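Local coordinates for protein DNA polymerase (Bacillus phage phi29, PDB 2PY5) that replicates the viral DNA as a protein-primed, strand-displacing type-B DNA polymerase of high processivity that also proofreads with a 3'-5' exonuclease, at residues Lys150-Pro153 against Val154-Ile158; Leu333-Met336 against Lys337-Asp341; Val425-Pro428 against Met429-Ile433. The protein carries 2 engineered substitutions. All coordinates share one frame; numbering follows the deposited sequence.

Contact 1. Residues Lys150-Pro153 against Val154-Ile158; sequences KERP and VGYKI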
loop_
_atom_site.group_PDB
_atom_site.type_symbol
_atom_site.label_atom_id
_atom_site.label_comp_id
_atom_site.label_asym_id
_atom_site.label_seq_id
_atom_site.Cartn_x
_atom_site.Cartn_y
_atom_site.Cartn_z
ATOM N N LYS F 150 -2.859 -26.707 15.445
ATOM C CA LYS F 150 -2.579 -27.768 16.402
ATOM C C LYS F 150 -3.280 -27.480 17.728
ATOM O O LYS F 150 -3.355 -26.321 18.178
ATOM C CB LYS F 150 -1.070 -27.944 16.634
ATOM C CG LYS F 150 -0.742 -28.872 17.803
ATOM C CD LYS F 150 0.716 -29.251 17.880
ATOM C CE LYS F 150 0.971 -30.096 19.121
ATOM N NZ LYS F 150 2.378 -30.553 19.234
ATOM N N GLU F 151 -3.793 -28.546 18.340
ATOM C CA GLU F 151 -4.444 -28.468 19.639
ATOM C C GLU F 151 -3.416 -28.053 20.698
ATOM O O GLU F 151 -2.426 -28.771 20.920
ATOM C CB GLU F 151 -5.051 -29.832 19.980
ATOM C CG GLU F 151 -5.548 -30.001 21.417
ATOM C CD GLU F 151 -6.739 -29.125 21.750
ATOM O OE1 GLU F 151 -7.362 -28.562 20.819
ATOM O OE2 GLU F 151 -7.063 -29.021 22.958
ATOM N N ARG F 152 -3.665 -26.901 21.328
ATOM C CA ARG F 152 -2.769 -26.332 22.340
ATOM C C ARG F 152 -3.568 -25.774 23.519
ATOM O O ARG F 152 -4.040 -24.640 23.475
ATOM C CB ARG F 152 -1.914 -25.222 21.730
ATOM C CG ARG F 152 -0.919 -25.713 20.682
ATOM C CD ARG F 152 -0.092 -24.564 20.148
ATOM N NE ARG F 152 0.853 -24.963 19.102
ATOM C CZ ARG F 152 0.663 -24.817 17.789
ATOM N NH1 ARG F 152 -0.473 -24.320 17.319
ATOM N NH2 ARG F 152 1.612 -25.200 16.938
ATOM N N PRO F 153 -3.738 -26.586 24.576
ATOM C CA PRO F 153 -4.440 -26.139 25.767
ATOM C C PRO F 153 -3.700 -25.057 26.531
ATOM O O PRO F 153 -2.538 -24.765 26.258
ATOM C CB PRO F 153 -4.512 -27.413 26.622
ATOM C CG PRO F 153 -4.289 -28.512 25.689
ATOM C CD PRO F 153 -3.337 -27.996 24.695
ATOM N N VAL F 154 -4.381 -24.455 27.495
ATOM C CA VAL F 154 -3.735 -23.483 28.349
ATOM C C VAL F 154 -2.519 -24.137 29.017
ATOM O O VAL F 154 -2.623 -25.231 29.576
ATOM C CB VAL F 154 -4.712 -22.921 29.395
ATOM C CG1 VAL F 154 -3.978 -22.072 30.425
ATOM C CG2 VAL F 154 -5.791 -22.116 28.714
ATOM N N GLY F 155 -1.368 -23.465 28.947
ATOM C CA GLY F 155 -0.131 -23.976 29.567
ATOM C C GLY F 155 0.637 -24.943 28.687
ATOM O O GLY F 155 1.610 -25.562 29.121
ATOM N N TYR F 156 0.183 -25.089 27.447
ATOM C CA TYR F 156 0.844 -25.936 26.459
ATOM C C TYR F 156 2.339 -25.617 26.381
ATOM O O TYR F 156 2.743 -24.439 26.319
ATOM C CB TYR F 156 0.169 -25.766 25.083
ATOM C CG TYR F 156 0.966 -26.280 23.911
ATOM C CD1 TYR F 156 0.932 -27.621 23.567
ATOM C CD2 TYR F 156 1.729 -25.425 23.132
ATOM C CE1 TYR F 156 1.654 -28.105 22.495
ATOM C CE2 TYR F 156 2.465 -25.912 22.058
ATOM C CZ TYR F 156 2.413 -27.246 21.742
ATOM O OH TYR F 156 3.124 -27.737 20.674
ATOM N N LYS F 157 3.140 -26.681 26.407
ATOM C CA LYS F 157 4.597 -26.590 26.371
ATOM C C LYS F 157 5.109 -26.342 24.954
ATOM O O LYS F 157 4.939 -27.179 24.066
ATOM C CB LYS F 157 5.186 -27.891 26.911
ATOM C CG LYS F 157 6.698 -28.020 26.853
ATOM C CD LYS F 157 7.142 -29.183 27.720
ATOM C CE LYS F 157 8.510 -29.708 27.356
ATOM N NZ LYS F 157 8.846 -30.903 28.187
ATOM N N ILE F 158 5.765 -25.203 24.760
ATOM C CA ILE F 158 6.313 -24.833 23.459
ATOM C C ILE F 158 7.453 -25.782 23.073
ATOM O O ILE F 158 8.365 -26.018 23.871
ATOM C CB ILE F 158 6.836 -23.368 23.464
ATOM C CG1 ILE F 158 5.719 -22.383 23.844
ATOM C CG2 ILE F 158 7.390 -22.999 22.103
ATOM C CD1 ILE F 158 6.226 -20.974 24.135
HETATM O O HOH W 1 3.823 -30.960 21.249
#
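The aliphatic part of Arg152 lies across one face of the Tyr156 ring. Its CG sits 3.5 Å from the centroid of the Tyr156 ring and only 8° off the ring normal, a CH-pi contact over the centre; Arg152 CB lies nearest Tyr156 CG, and Arg152 CD nearest Tyr156 CE2. Extended from CG to NE, the chain lays its methylenes over the ring and carries the head group past CE2; the guanidinium stands 80° from the ring plane and meets CE2 with its edge rather than stacking flat. A long side chain with an apolar shaft and a charged end suits this place: the buried guanidinium is held by a salt bridge to Glu162 and by the carbonyl O of Asp147, and Lys150 CB lies over one of its faces. The Arg152 side chain is also about 6 Å from those of Tyr148, which stabilises the frayed 3' terminus, and Glu14, essential for exonucleolysis.

The tyrosine is brought back over Arg152 by a type II beta turn from Pro153 to Tyr156, closed by the bond from Tyr156 N to Pro153 O (3.0 Å), the donor standing well above the carbonyl plane. Gly155 fills the third position of the turn with a positive phi, where a side chain would jam against the preceding carbonyl. With Tyr156 CG anti to the backbone N (chi1 164°), the ring points back over the residues that lead into the turn, and Pro153 CD approaches Tyr156 CB at 4.2 Å.

At the phenol end, the extended Lys150 chain crosses the tyrosine at about a right angle. Lys150 has two conformers; in one, NZ makes tentative bonds to Tyr156 OH, weak at 3.2 Å, and to a water. The hydroxyl's stronger partner is Glu162, the carboxylate shared with Arg152.

Contact 2. Residues Leu333-Met336 against Lys337-Asp341; sequences LELM and KEHYD. With EDO (1,2-ethanediol), chain X.
The Lys337 chain passes obliquely over Leu333, with Lys337 CD 4.0 Å from Leu333 CG and Lys337 CG against Leu333 O, while its backbone N gives that same oxygen a hydrogen bond of 2.9 Å at 163°. The next three carbonyls are used in the same way: Glu334 O takes Glu338 N, Leu335 O takes His339 N, and Met336 O takes Tyr340 N. The last bond is the most bent of the four, at 132°, and its donor belongs to the first residue to leave helical backbone angles. This i to i+4 ladder is the C-terminal end of helix 330-339, from which the chain passes directly into strand 340-356 of an antiparallel sheet in the polymerisation region.

The side-chain polar groups divide by exposure. On the outer side, Glu334 OE2 and Lys337 NZ are 4.6 Å apart, too far for a salt bridge; a water joins the two residues, donating to Glu334 OE1 at 2.8 Å and accepting weakly from Lys337 NZ, which also bonds Tyr347 OH. Glu338, extended beyond CG, meets Tyr298 OH with OE2 and accepts at the same oxygen from O1 of a 1,2-ethanediol, 2.7 Å away, probably a crystallisation molecule, which is also bonded to Thr443 O of helix 427-447.

The buried groups find protein partners. His339 runs side by side with Leu335, both reaching helix 427-447, and its ND1 is bonded to Ile299 O; an imidazole can thus pack against leucine and still satisfy a backbone carbonyl. Tyr340 turns its ring edge to Met336 O, and the methylene Met336 CG meets the ring carbon Tyr340 CD1 at 3.9 Å, the two side chains standing at about a right angle. Beyond the ring, Tyr340 OH is bonded to Leu316 O and to the backbone N atoms of Thr301 and Ile302.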
loop_
_atom_site.group_PDB
_atom_site.type_symbol
_atom_site.label_atom_id
_atom_site.label_comp_id
_atom_site.label_asym_id
_atom_site.label_seq_id
_atom_site.Cartn_x
_atom_site.Cartn_y
_atom_site.Cartn_z
ATOM N N LEU F 333 -9.019 15.774 -17.515
ATOM C CA LEU F 333 -10.065 16.427 -18.306
ATOM C C LEU F 333 -9.723 16.356 -19.801
ATOM O O LEU F 333 -10.585 16.054 -20.645
ATOM C CB LEU F 333 -10.216 17.886 -17.857
ATOM C CG LEU F 333 -11.207 18.698 -18.684
ATOM C CD1 LEU F 333 -12.626 18.137 -18.566
ATOM C CD2 LEU F 333 -11.168 20.162 -18.271
ATOM N N GLU F 334 -8.462 16.608 -20.168
ATOM C CA GLU F 334 -8.111 16.516 -21.573
ATOM C C GLU F 334 -8.195 15.070 -22.100
ATOM O O GLU F 334 -8.605 14.842 -23.236
ATOM C CB GLU F 334 -6.763 17.146 -21.838
ATOM C CG GLU F 334 -6.785 18.679 -21.617
ATOM C CD GLU F 334 -7.821 19.471 -22.473
ATOM O OE1 GLU F 334 -8.209 19.059 -23.599
ATOM O OE2 GLU F 334 -8.245 20.545 -22.000
ATOM N N LEU F 335 -7.824 14.099 -21.264
ATOM C CA LEU F 335 -7.997 12.694 -21.648
ATOM C C LEU F 335 -9.481 12.411 -21.921
ATOM O O LEU F 335 -9.824 11.744 -22.901
ATOM C CB LEU F 335 -7.493 11.761 -20.546
ATOM C CG LEU F 335 -5.979 11.567 -20.533
ATOM C CD1 LEU F 335 -5.568 10.929 -19.198
ATOM C CD2 LEU F 335 -5.523 10.715 -21.722
ATOM N N MET F 336 -10.338 12.890 -21.036
ATOM C CA MET F 336 -11.776 12.610 -21.143
ATOM C C MET F 336 -12.328 13.227 -22.421
ATOM O O MET F 336 -13.099 12.592 -23.155
ATOM C CB MET F 336 -12.507 13.171 -19.933
ATOM C CG MET F 336 -13.970 12.758 -19.880
ATOM S SD MET F 336 -14.879 13.480 -18.508
ATOM C CE MET F 336 -14.902 15.215 -18.903
ATOM N N LYS F 337 -11.960 14.486 -22.671
ATOM C CA LYS F 337 -12.473 15.184 -23.848
ATOM C C LYS F 337 -12.022 14.512 -25.137
ATOM O O LYS F 337 -12.755 14.522 -26.128
ATOM C CB LYS F 337 -12.074 16.676 -23.821
ATOM C CG LYS F 337 -12.704 17.439 -22.689
ATOM C CD LYS F 337 -12.176 18.867 -22.549
ATOM C CE LYS F 337 -12.946 19.844 -23.370
ATOM N NZ LYS F 337 -12.648 21.248 -22.939
ATOM N N GLU F 338 -10.827 13.911 -25.143
ATOM C CA GLU F 338 -10.352 13.186 -26.322
ATOM C C GLU F 338 -11.035 11.817 -26.491
ATOM O O GLU F 338 -11.352 11.413 -27.593
ATOM C CB GLU F 338 -8.846 12.976 -26.303
ATOM C CG GLU F 338 -8.379 12.202 -27.532
ATOM C CD GLU F 338 -6.889 12.050 -27.680
ATOM O OE1 GLU F 338 -6.133 12.634 -26.887
ATOM O OE2 GLU F 338 -6.482 11.329 -28.620
ATOM N N HIS F 339 -11.236 11.114 -25.380
ATOM C CA HIS F 339 -11.722 9.750 -25.457
ATOM C C HIS F 339 -13.241 9.631 -25.545
ATOM O O HIS F 339 -13.744 8.576 -25.937
ATOM C CB HIS F 339 -11.207 8.941 -24.251
ATOM C CG HIS F 339 -9.761 8.578 -24.346
ATOM N ND1 HIS F 339 -9.305 7.283 -24.230
ATOM C CD2 HIS F 339 -8.665 9.348 -24.567
ATOM C CE1 HIS F 339 -7.986 7.272 -24.382
ATOM N NE2 HIS F 339 -7.575 8.517 -24.556
ATOM N N TYR F 340 -13.957 10.699 -25.200
ATOM C CA TYR F 340 -15.432 10.659 -25.108
ATOM C C TYR F 340 -16.088 11.783 -25.875
ATOM O O TYR F 340 -15.528 12.876 -25.984
ATOM C CB TYR F 340 -15.888 10.818 -23.657
ATOM C CG TYR F 340 -15.574 9.666 -22.748
ATOM C CD1 TYR F 340 -14.346 9.594 -22.086
ATOM C CD2 TYR F 340 -16.498 8.687 -22.504
ATOM C CE1 TYR F 340 -14.054 8.539 -21.227
ATOM C CE2 TYR F 340 -16.216 7.622 -21.654
ATOM C CZ TYR F 340 -15.009 7.578 -21.007
ATOM O OH TYR F 340 -14.720 6.523 -20.166
ATOM N N ASP F 341 -17.297 11.513 -26.357
ATOM C CA ASP F 341 -18.223 12.574 -26.702
ATOM C C ASP F 341 -18.921 13.023 -25.422
ATOM O O ASP F 341 -19.439 12.206 -24.665
ATOM C CB ASP F 341 -19.257 12.075 -27.701
ATOM C CG ASP F 341 -18.649 11.706 -29.047
ATOM O OD1 ASP F 341 -17.806 12.477 -29.565
ATOM O OD2 ASP F 341 -19.029 10.652 -29.583
HETATM C C1 EDO X . -3.576 9.344 -27.446
HETATM O O1 EDO X . -4.406 9.537 -28.599
HETATM C C2 EDO X . -2.114 9.199 -27.860
HETATM O O2 EDO X . -1.582 7.899 -27.535
HETATM O O HOH W 2 -10.010 20.849 -24.819
#

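Contact 3. Residues Val425-Pro428 against Met429-Ile433; sequences VYTP and MGVFI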
loop_
_atom_site.group_PDB
_atom_site.type_symbol
_atom_site.label_atom_id
_atom_site.label_comp_id
_atom_site.label_asym_id
_atom_site.label_seq_id
_atom_site.Cartn_x
_atom_site.Cartn_y
_atom_site.Cartn_z
ATOM N N VAL F 425 -1.362 18.432 3.958
ATOM C CA VAL F 425 0.013 18.503 3.513
ATOM C C VAL F 425 -0.051 19.354 2.237
ATOM O O VAL F 425 0.041 20.582 2.330
ATOM C CB VAL F 425 0.652 17.099 3.328
ATOM C CG1 VAL F 425 2.073 17.240 2.844
ATOM C CG2 VAL F 425 0.591 16.267 4.649
ATOM N N TYR F 426 -0.239 18.746 1.073
ATOM C CA TYR F 426 -0.474 19.535 -0.168
ATOM C C TYR F 426 -1.118 18.646 -1.207
ATOM O O TYR F 426 -0.490 18.083 -2.095
ATOM C CB TYR F 426 0.812 20.223 -0.677
ATOM C CG TYR F 426 0.498 21.269 -1.724
ATOM C CD1 TYR F 426 -0.038 22.511 -1.359
ATOM C CD2 TYR F 426 0.696 21.027 -3.071
ATOM C CE1 TYR F 426 -0.356 23.466 -2.333
ATOM C CE2 TYR F 426 0.361 21.982 -4.031
ATOM C CZ TYR F 426 -0.173 23.187 -3.641
ATOM O OH TYR F 426 -0.505 24.132 -4.608
ATOM N N THR F 427 -2.421 18.486 -1.041
ATOM C CA THR F 427 -3.189 17.520 -1.824
ATOM C C THR F 427 -3.109 17.742 -3.350
ATOM O O THR F 427 -3.103 16.757 -4.091
ATOM C CB THR F 427 -4.639 17.458 -1.312
ATOM O OG1 THR F 427 -4.616 17.222 0.110
ATOM C CG2 THR F 427 -5.441 16.338 -2.005
ATOM N N PRO F 428 -3.006 19.006 -3.836
ATOM C CA PRO F 428 -2.895 19.141 -5.297
ATOM C C PRO F 428 -1.719 18.333 -5.887
ATOM O O PRO F 428 -1.790 17.858 -6.998
ATOM C CB PRO F 428 -2.655 20.641 -5.483
ATOM C CG PRO F 428 -3.323 21.248 -4.306
ATOM C CD PRO F 428 -3.051 20.329 -3.181
ATOM N N MET F 429 -0.613 18.230 -5.136
ATOM C CA MET F 429 0.537 17.501 -5.636
ATOM C C MET F 429 0.204 16.034 -5.844
ATOM O O MET F 429 0.589 15.432 -6.853
ATOM C CB MET F 429 1.731 17.677 -4.682
ATOM C CG MET F 429 3.025 17.073 -5.101
ATOM S SD MET F 429 3.623 17.699 -6.671
ATOM C CE MET F 429 4.556 19.174 -6.324
ATOM N N GLY F 430 -0.528 15.438 -4.901
ATOM C CA GLY F 430 -0.972 14.055 -5.073
ATOM C C GLY F 430 -1.890 13.898 -6.277
ATOM O O GLY F 430 -1.755 12.962 -7.078
ATOM N N VAL F 431 -2.844 14.815 -6.412
ATOM C CA VAL F 431 -3.798 14.764 -7.522
ATOM C C VAL F 431 -3.060 14.699 -8.862
ATOM O O VAL F 431 -3.370 13.884 -9.732
ATOM C CB VAL F 431 -4.735 15.992 -7.501
ATOM C CG1 VAL F 431 -5.440 16.172 -8.832
ATOM C CG2 VAL F 431 -5.725 15.883 -6.316
ATOM N N PHE F 432 -2.050 15.565 -9.036
ATOM C CA PHE F 432 -1.348 15.624 -10.301
ATOM C C PHE F 432 -0.293 14.547 -10.519
ATOM O O PHE F 432 -0.046 14.135 -11.650
ATOM C CB PHE F 432 -0.763 17.024 -10.497
ATOM C CG PHE F 432 -1.778 17.996 -11.004
ATOM C CD1 PHE F 432 -2.612 18.687 -10.127
ATOM C CD2 PHE F 432 -1.950 18.186 -12.365
ATOM C CE1 PHE F 432 -3.560 19.571 -10.620
ATOM C CE2 PHE F 432 -2.919 19.061 -12.850
ATOM C CZ PHE F 432 -3.716 19.746 -11.977
ATOM N N ILE F 433 0.298 14.060 -9.445
ATOM C CA ILE F 433 1.263 12.975 -9.607
ATOM C C ILE F 433 0.545 11.741 -10.142
ATOM O O ILE F 433 1.015 11.115 -11.109
ATOM C CB ILE F 433 2.040 12.691 -8.327
ATOM C CG1 ILE F 433 3.045 13.819 -8.040
ATOM C CG2 ILE F 433 2.796 11.333 -8.445
ATOM C CD1 ILE F 433 3.618 13.796 -6.630
#
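Met429 CB lies in plane at the edge of the Tyr426 ring, 3.9 Å from Tyr426 CD2, and the two side chains cross at about a right angle. One face of the same ring carries Pro428, whose CD is 3.7 Å above the plane of the Tyr426 ring and over its centre. With CG anti to the backbone N, chi1 of -166° swings the ring beside its own carbonyl carbon, where it reaches Met429; its hydroxyl is bonded to Gly266 O, and Phe211 meets the ring as well. The second flat group, Phe432, turns its edge to Pro428 O, with Phe432 CD1 3.3 Å from that oxygen.

Pro428 suits the first turn because its nitrogen has no hydrogen to give, and at the first turn no preceding helical carbonyl needs one, while its compact, rigid ring gives an apolar surface for the tyrosine. Its own O still accepts from Phe432 N at 3.1 Å. Thr427 O takes Val431 N in a straight bond (168°), and Val431 CG2 rests 3.5 Å from Thr427 O. Met429 N instead reaches Tyr426 O at 3.0 Å, from 40° out of the carbonyl plane. Gly430, without a side chain, lies close to Tyr390, a residue probably involved in nucleotide selection.

Thr427 OG1 is bonded to Asp219, and Thr427, Pro428 and Val431 all pack on Val222 of helix 216-223. This is the proline-bearing N-terminal turn of helix 427-447, buried in the polymerisation region of a type-B polymerase; further along the same helix come Thr434 and Arg438, probably involved in binding template-primer DNA.

Contact 1 is a surface turn of the exonuclease region, whereas contacts 2 and 3 are buried in the polymerisation region. Contact 1 lies across the chain's centre from both, about 63 Å and about 51 Å away between centres. Contacts 2 and 3, with centres about 22 Å apart, do not touch but share an element: helix 427-447 begins in contact 3, and its later residues pack against Leu335 and His339 of contact 2. The chemistry follows the setting. In contact 1 a cationic chain covers a tyrosine; water takes part there and at the exposed rim of contact 2. Contact 3, at a helix start, is the more apolar, its few polar ends bonded to protein.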